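Local coordinates for L-lysine 6-oxidase (Marinomonas mediterranea, PDB 3WEU), which oxidises the epsilon-amino group of L-lysine with a cysteine tryptophylquinone cofactor, releasing ammonium and the hydrogen peroxide that makes it antibacterial, at residues 279-282 with 287-290; 512-517 with 620-625. All blocks are in the same frame, centred on the assembly; numbering follows the deposited sequence.

Contact 1 (279-282 with 287-290). With SO4 (sulfate ion), chain D; EDO (1,2-ethanediol), chain O.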
loop_
_atom_site.group_PDB
_atom_site.type_symbol
_atom_site.label_atom_id
_atom_site.label_comp_id
_atom_site.label_asym_id
_atom_site.label_seq_id
_atom_site.Cartn_x
_atom_site.Cartn_y
_atom_site.Cartn_z
ATOM N N MET A 279 39.861 26.761 -31.973
ATOM C CA MET A 279 39.770 26.443 -30.555
ATOM C C MET A 279 40.283 25.068 -30.246
ATOM O O MET A 279 40.769 24.797 -29.121
ATOM C CB MET A 279 38.298 26.517 -30.088
ATOM C CG MET A 279 38.227 26.744 -28.606
ATOM S SD MET A 279 36.584 26.515 -27.892
ATOM C CE MET A 279 35.625 27.745 -28.686
ATOM N N TYR A 280 40.174 24.174 -31.222
ATOM C CA TYR A 280 40.463 22.772 -30.943
ATOM C C TYR A 280 41.104 22.137 -32.144
ATOM O O TYR A 280 40.658 22.362 -33.240
ATOM C CB TYR A 280 39.154 22.047 -30.671
ATOM C CG TYR A 280 39.239 20.653 -30.195
ATOM C CD1 TYR A 280 39.124 19.585 -31.119
ATOM C CD2 TYR A 280 39.322 20.366 -28.830
ATOM C CE1 TYR A 280 39.178 18.290 -30.719
ATOM C CE2 TYR A 280 39.345 19.057 -28.411
ATOM C CZ TYR A 280 39.278 18.020 -29.357
ATOM O OH TYR A 280 39.297 16.701 -28.982
ATOM N N ASP A 281 42.116 21.323 -31.890
ATOM C CA ASP A 281 42.886 20.667 -32.966
ATOM C C ASP A 281 42.375 19.254 -33.109
ATOM O O ASP A 281 42.670 18.396 -32.293
ATOM C CB ASP A 281 44.338 20.632 -32.549
ATOM C CG ASP A 281 45.246 20.061 -33.622
ATOM O OD1 ASP A 281 44.790 19.279 -34.462
ATOM O OD2 ASP A 281 46.433 20.427 -33.589
ATOM N N SER A 282 41.537 19.023 -34.104
ATOM C CA SER A 282 40.881 17.743 -34.258
ATOM C C SER A 282 41.935 16.660 -34.593
ATOM O O SER A 282 41.882 15.541 -34.094
ATOM C CB SER A 282 39.798 17.856 -35.346
ATOM O OG SER A 282 38.888 18.965 -35.087
ATOM N N TYR A 287 42.503 20.971 -27.159
ATOM C CA TYR A 287 42.260 22.385 -27.337
ATOM C C TYR A 287 43.552 23.110 -27.705
ATOM O O TYR A 287 44.641 22.635 -27.407
ATOM C CB TYR A 287 41.658 22.997 -26.079
ATOM C CG TYR A 287 40.232 22.553 -25.826
ATOM C CD1 TYR A 287 39.155 23.205 -26.419
ATOM C CD2 TYR A 287 39.978 21.467 -25.031
ATOM C CE1 TYR A 287 37.840 22.797 -26.177
ATOM C CE2 TYR A 287 38.684 21.009 -24.806
ATOM C CZ TYR A 287 37.616 21.714 -25.362
ATOM O OH TYR A 287 36.320 21.262 -25.174
ATOM N N LYS A 288 43.405 24.241 -28.356
ATOM C CA LYS A 288 44.543 25.086 -28.740
ATOM C C LYS A 288 44.787 26.172 -27.727
ATOM O O LYS A 288 43.943 27.091 -27.574
ATOM C CB LYS A 288 44.287 25.711 -30.122
ATOM C CG LYS A 288 44.137 24.663 -31.200
ATOM C CD LYS A 288 44.059 25.304 -32.568
ATOM C CE LYS A 288 44.113 24.217 -33.594
ATOM N NZ LYS A 288 43.958 24.842 -34.923
ATOM N N SER A 289 45.945 26.089 -27.056
ATOM C CA SER A 289 46.268 27.053 -26.004
ATOM C C SER A 289 46.485 28.483 -26.440
ATOM O O SER A 289 46.501 29.386 -25.600
ATOM C CB SER A 289 47.466 26.580 -25.149
ATOM O OG SER A 289 48.578 26.353 -25.977
ATOM N N ASP A 290 46.641 28.735 -27.734
ATOM C CA ASP A 290 46.686 30.098 -28.192
ATOM C C ASP A 290 45.323 30.709 -28.506
ATOM O O ASP A 290 45.274 31.869 -28.866
ATOM C CB ASP A 290 47.625 30.258 -29.402
ATOM C CG ASP A 290 47.338 29.292 -30.517
ATOM O OD1 ASP A 290 46.443 28.425 -30.387
ATOM O OD2 ASP A 290 48.080 29.358 -31.539
HETATM S S SO4 D . 43.168 19.405 -23.724
HETATM O O1 SO4 D . 44.203 18.416 -23.414
HETATM O O2 SO4 D . 42.739 19.326 -25.106
HETATM O O3 SO4 D . 42.063 19.119 -22.801
HETATM O O4 SO4 D . 43.573 20.796 -23.609
HETATM C C1 EDO O . 37.566 14.184 -25.774
HETATM O O1 EDO O . 37.030 14.922 -26.878
HETATM C C2 EDO O . 39.033 14.483 -25.915
HETATM O O2 EDO O . 39.161 15.868 -26.310
#

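Contact 2 (512-517 with 620-625). With EDO (1,2-ethanediol), chain K; EDO (1,2-ethanediol), chain H.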
loop_
_atom_site.group_PDB
_atom_site.type_symbol
_atom_site.label_atom_id
_atom_site.label_comp_id
_atom_site.label_asym_id
_atom_site.label_seq_id
_atom_site.Cartn_x
_atom_site.Cartn_y
_atom_site.Cartn_z
ATOM N N ASP A 512 10.681 12.610 -12.632
ATOM C CA ASP A 512 11.924 13.391 -12.721
ATOM C C ASP A 512 11.672 14.712 -11.973
ATOM O O ASP A 512 12.538 15.155 -11.240
ATOM C CB ASP A 512 12.390 13.638 -14.148
ATOM C CG ASP A 512 12.961 12.400 -14.815
ATOM O OD1 ASP A 512 13.603 11.573 -14.074
ATOM O OD2 ASP A 512 12.841 12.322 -16.075
ATOM N N PHE A 513 10.479 15.308 -12.153
ATOM C CA PHE A 513 10.135 16.588 -11.550
ATOM C C PHE A 513 10.102 16.452 -10.041
ATOM O O PHE A 513 10.729 17.253 -9.326
ATOM C CB PHE A 513 8.807 17.077 -12.131
ATOM C CG PHE A 513 8.363 18.506 -11.726
ATOM C CD1 PHE A 513 9.197 19.460 -11.329
ATOM C CD2 PHE A 513 7.048 18.858 -11.891
ATOM C CE1 PHE A 513 8.766 20.779 -11.063
ATOM C CE2 PHE A 513 6.598 20.155 -11.642
ATOM C CZ PHE A 513 7.486 21.111 -11.204
ATOM N N PHE A 514 9.424 15.423 -9.510
ATOM C CA PHE A 514 9.318 15.246 -8.081
ATOM C C PHE A 514 10.706 15.006 -7.448
ATOM O O PHE A 514 10.917 15.373 -6.353
ATOM C CB PHE A 514 8.387 14.025 -7.772
ATOM C CG PHE A 514 8.170 13.788 -6.337
ATOM C CD1 PHE A 514 7.351 14.619 -5.607
ATOM C CD2 PHE A 514 8.793 12.712 -5.684
ATOM C CE1 PHE A 514 7.135 14.416 -4.248
ATOM C CE2 PHE A 514 8.584 12.508 -4.332
ATOM C CZ PHE A 514 7.770 13.353 -3.597
ATOM N N ASN A 515 11.599 14.314 -8.135
ATOM C CA ASN A 515 12.906 13.979 -7.594
ATOM C C ASN A 515 13.980 15.064 -7.874
ATOM O O ASN A 515 15.073 15.018 -7.274
ATOM C CB ASN A 515 13.480 12.727 -8.344
ATOM C CG ASN A 515 12.732 11.418 -8.046
ATOM O OD1 ASN A 515 12.158 11.250 -7.010
ATOM N ND2 ASN A 515 12.755 10.512 -9.010
ATOM N N CYS A 516 13.729 15.933 -8.858
ATOM C CA CYS A 516 14.734 16.972 -9.266
ATOM C C CYS A 516 14.735 18.125 -8.254
ATOM O O CYS A 516 14.191 19.206 -8.497
ATOM C CB CYS A 516 14.415 17.507 -10.652
ATOM S SG CYS A 516 15.643 18.664 -11.250
ATOM N N THR A 517 15.268 17.881 -7.091
ATOM C CA THR A 517 15.147 18.815 -5.999
ATOM C C THR A 517 16.541 19.031 -5.426
ATOM O O THR A 517 17.335 19.899 -5.934
ATOM C CB THR A 517 14.133 18.305 -4.947
ATOM O OG1 THR A 517 14.519 17.026 -4.528
ATOM C CG2 THR A 517 12.758 18.182 -5.561
ATOM N N SER A 620 2.868 10.627 -6.280
ATOM C CA SER A 620 1.556 10.527 -6.885
ATOM C C SER A 620 0.834 11.884 -6.984
ATOM O O SER A 620 0.149 12.195 -7.968
ATOM C CB SER A 620 0.712 9.390 -6.141
ATOM O OG SER A 620 -0.609 9.544 -6.551
ATOM N N GLN A 621 1.022 12.732 -5.995
ATOM C CA GLN A 621 0.407 14.042 -6.049
ATOM C C GLN A 621 1.061 14.897 -7.112
ATOM O O GLN A 621 0.379 15.730 -7.699
ATOM C CB GLN A 621 0.487 14.718 -4.684
ATOM C CG GLN A 621 -0.472 14.076 -3.712
ATOM C CD GLN A 621 -0.123 14.370 -2.282
ATOM O OE1 GLN A 621 0.504 15.400 -1.963
ATOM N NE2 GLN A 621 -0.552 13.497 -1.372
ATOM N N MET A 622 2.350 14.675 -7.383
ATOM C CA MET A 622 3.019 15.420 -8.444
ATOM C C MET A 622 2.510 14.993 -9.792
ATOM O O MET A 622 2.219 15.816 -10.720
ATOM C CB MET A 622 4.520 15.309 -8.358
ATOM C CG MET A 622 5.261 16.207 -9.371
ATOM S SD MET A 622 5.048 17.986 -9.071
ATOM C CE MET A 622 6.439 18.276 -7.983
ATOM N N VAL A 623 2.260 13.703 -9.916
ATOM C CA VAL A 623 1.673 13.217 -11.138
ATOM C C VAL A 623 0.317 13.862 -11.469
ATOM O O VAL A 623 0.041 14.180 -12.615
ATOM C CB VAL A 623 1.555 11.665 -11.087
ATOM C CG1 VAL A 623 0.778 11.149 -12.293
ATOM C CG2 VAL A 623 2.922 11.062 -11.125
ATOM N N GLU A 624 -0.484 14.092 -10.470
ATOM C CA GLU A 624 -1.845 14.666 -10.644
ATOM C C GLU A 624 -1.814 16.214 -10.665
ATOM O O GLU A 624 -2.522 16.841 -11.474
ATOM C CB GLU A 624 -2.740 14.212 -9.508
ATOM C CG GLU A 624 -4.169 14.705 -9.758
ATOM C CD GLU A 624 -5.216 14.084 -8.859
ATOM O OE1 GLU A 624 -4.892 13.367 -7.896
ATOM O OE2 GLU A 624 -6.392 14.350 -9.111
ATOM N N HIS A 625 -0.956 16.817 -9.848
ATOM C CA HIS A 625 -1.060 18.256 -9.577
ATOM C C HIS A 625 0.112 19.194 -9.946
ATOM O O HIS A 625 0.143 20.313 -9.512
ATOM C CB HIS A 625 -1.379 18.410 -8.172
ATOM C CG HIS A 625 -2.704 17.844 -7.824
ATOM N ND1 HIS A 625 -3.875 18.349 -8.343
ATOM C CD2 HIS A 625 -3.058 16.847 -6.983
ATOM C CE1 HIS A 625 -4.910 17.699 -7.833
ATOM N NE2 HIS A 625 -4.449 16.786 -6.995
HETATM C C1 EDO K . 11.727 14.459 -3.259
HETATM O O1 EDO K . 12.465 14.484 -4.472
HETATM C C2 EDO K . 11.802 15.864 -2.732
HETATM O O2 EDO K . 13.147 16.167 -2.299
HETATM C C1 EDO H . 9.530 9.109 -7.754
HETATM O O1 EDO H . 10.435 9.477 -6.699
HETATM C C2 EDO H . 9.969 7.836 -8.444
HETATM O O2 EDO H . 11.260 8.027 -9.044
#

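Contact 1 (279-282 with 287-290)
Y280 and Y287 form a non-hydrogen-bonded antiparallel pair, their CA atoms 4.0 Å apart, and send their rings to the same face of a two-stranded ribbon. There the rings make a T-shaped stack: the edge of Y280 points at the face of Y287, with centroids 5.0 Å apart and planes at 83°. CD2 of Y280 stands over the centre of the Y287 ring, 3.7 Å from CD1 of Y287. The two first torsions make this possible, since CG of Y280 lies anti to its own N (chi1 -172°) whereas CG of Y287 lies beside its N (chi1 -70°). M279 adds a Met-aromatic contact at the rim of the Y287 ring, SD being 5.5 Å from the centroid.

Polar links are few. The N of K288 gives a nearly straight hydrogen bond to O of M279 (2.8 Å), reaching that oxygen from above the carbonyl plane. N of Y287 donates to O2 of a sulfate ion at 2.6 Å, while OH of Y280 bonds a 1,2-ethanediol; both guests probably come from the crystallisation liquor.

Apolar contact also comes from K288, whose extended chain runs alongside the other strand until CE rests on CB of D281 at 3.7 Å; its NZ bonds O of P277.

The hairpin sits on two helices. Y280 and Y287 lean on R271 of helix 261-272, while M279 packs against helix 407-418, where Y287 stacks on F411 and bonds T408 through its hydroxyl.

Contact 2 (512-517 with 620-625)
M622 reaches from helix 619-625 between the rings of F513 and F514, and its bent side chain meets the two aromatics in different ways. Toward F513 it presents its end: the methyl CE stands over one face of the ring, displaced toward the rim, 4.1 Å from the centroid and 14° off the normal, a CH-pi contact. The sulfur approaches the same ring obliquely, SD lying 3.6 Å from CD2 of F513, a Met-aromatic contact beside the methyl's CH-pi one. Bends at chi2 (66°) and chi3 (90°) fold the tip of M622 over this ring, and the two side chains cross at about a right angle.

F514 meets the root of M622 instead. Its CD1 is 4.0 Å from CB of M622, and the approach is oblique to the ring. Over one face of F514 lies C1 of a 1,2-ethanediol, 3.8 Å above the plane. The O1 of that molecule donates to O of F514, and its O2 is hydrogen-bonded to OG1 of T517 at 2.8 Å, which ties the diol across the end of the helix.

Just beyond the helix, C516 is the centre of an inverse gamma turn. Its SG is joined covalently to the modified tryptophan at position 581, forming the cysteine tryptophylquinone.

M622 thus bridges helices 510-515 and 619-625, also touching Q510. F513 meets the ring of F251 with nearly parallel planes and touches L629, while T517 leaves the first helix toward strand 518-522, its backbone bonded to that of W580 after strand 575-579.

Overall arrangement
Contact 1 is a surface contact, about 30 Å from the centre of the chain; contact 2 is buried, about 13 Å from it. Their centres lie 43 Å apart, they do not touch, and contact 1 closes along the chain before contact 2 opens. The first joins neighbouring arms of a short hairpin, the second two helices separated by more than a hundred residues. Both pair a methionine with an aromatic ring, at its edge in contact 1 and over its face in contact 2, yet at the surface this accompanies a backbone hydrogen bond and an edge-to-face tyrosine pair, whereas the buried contact is wholly apolar between its segments. Contact 2 alone of the two contains a residue of the cofactor cross-link.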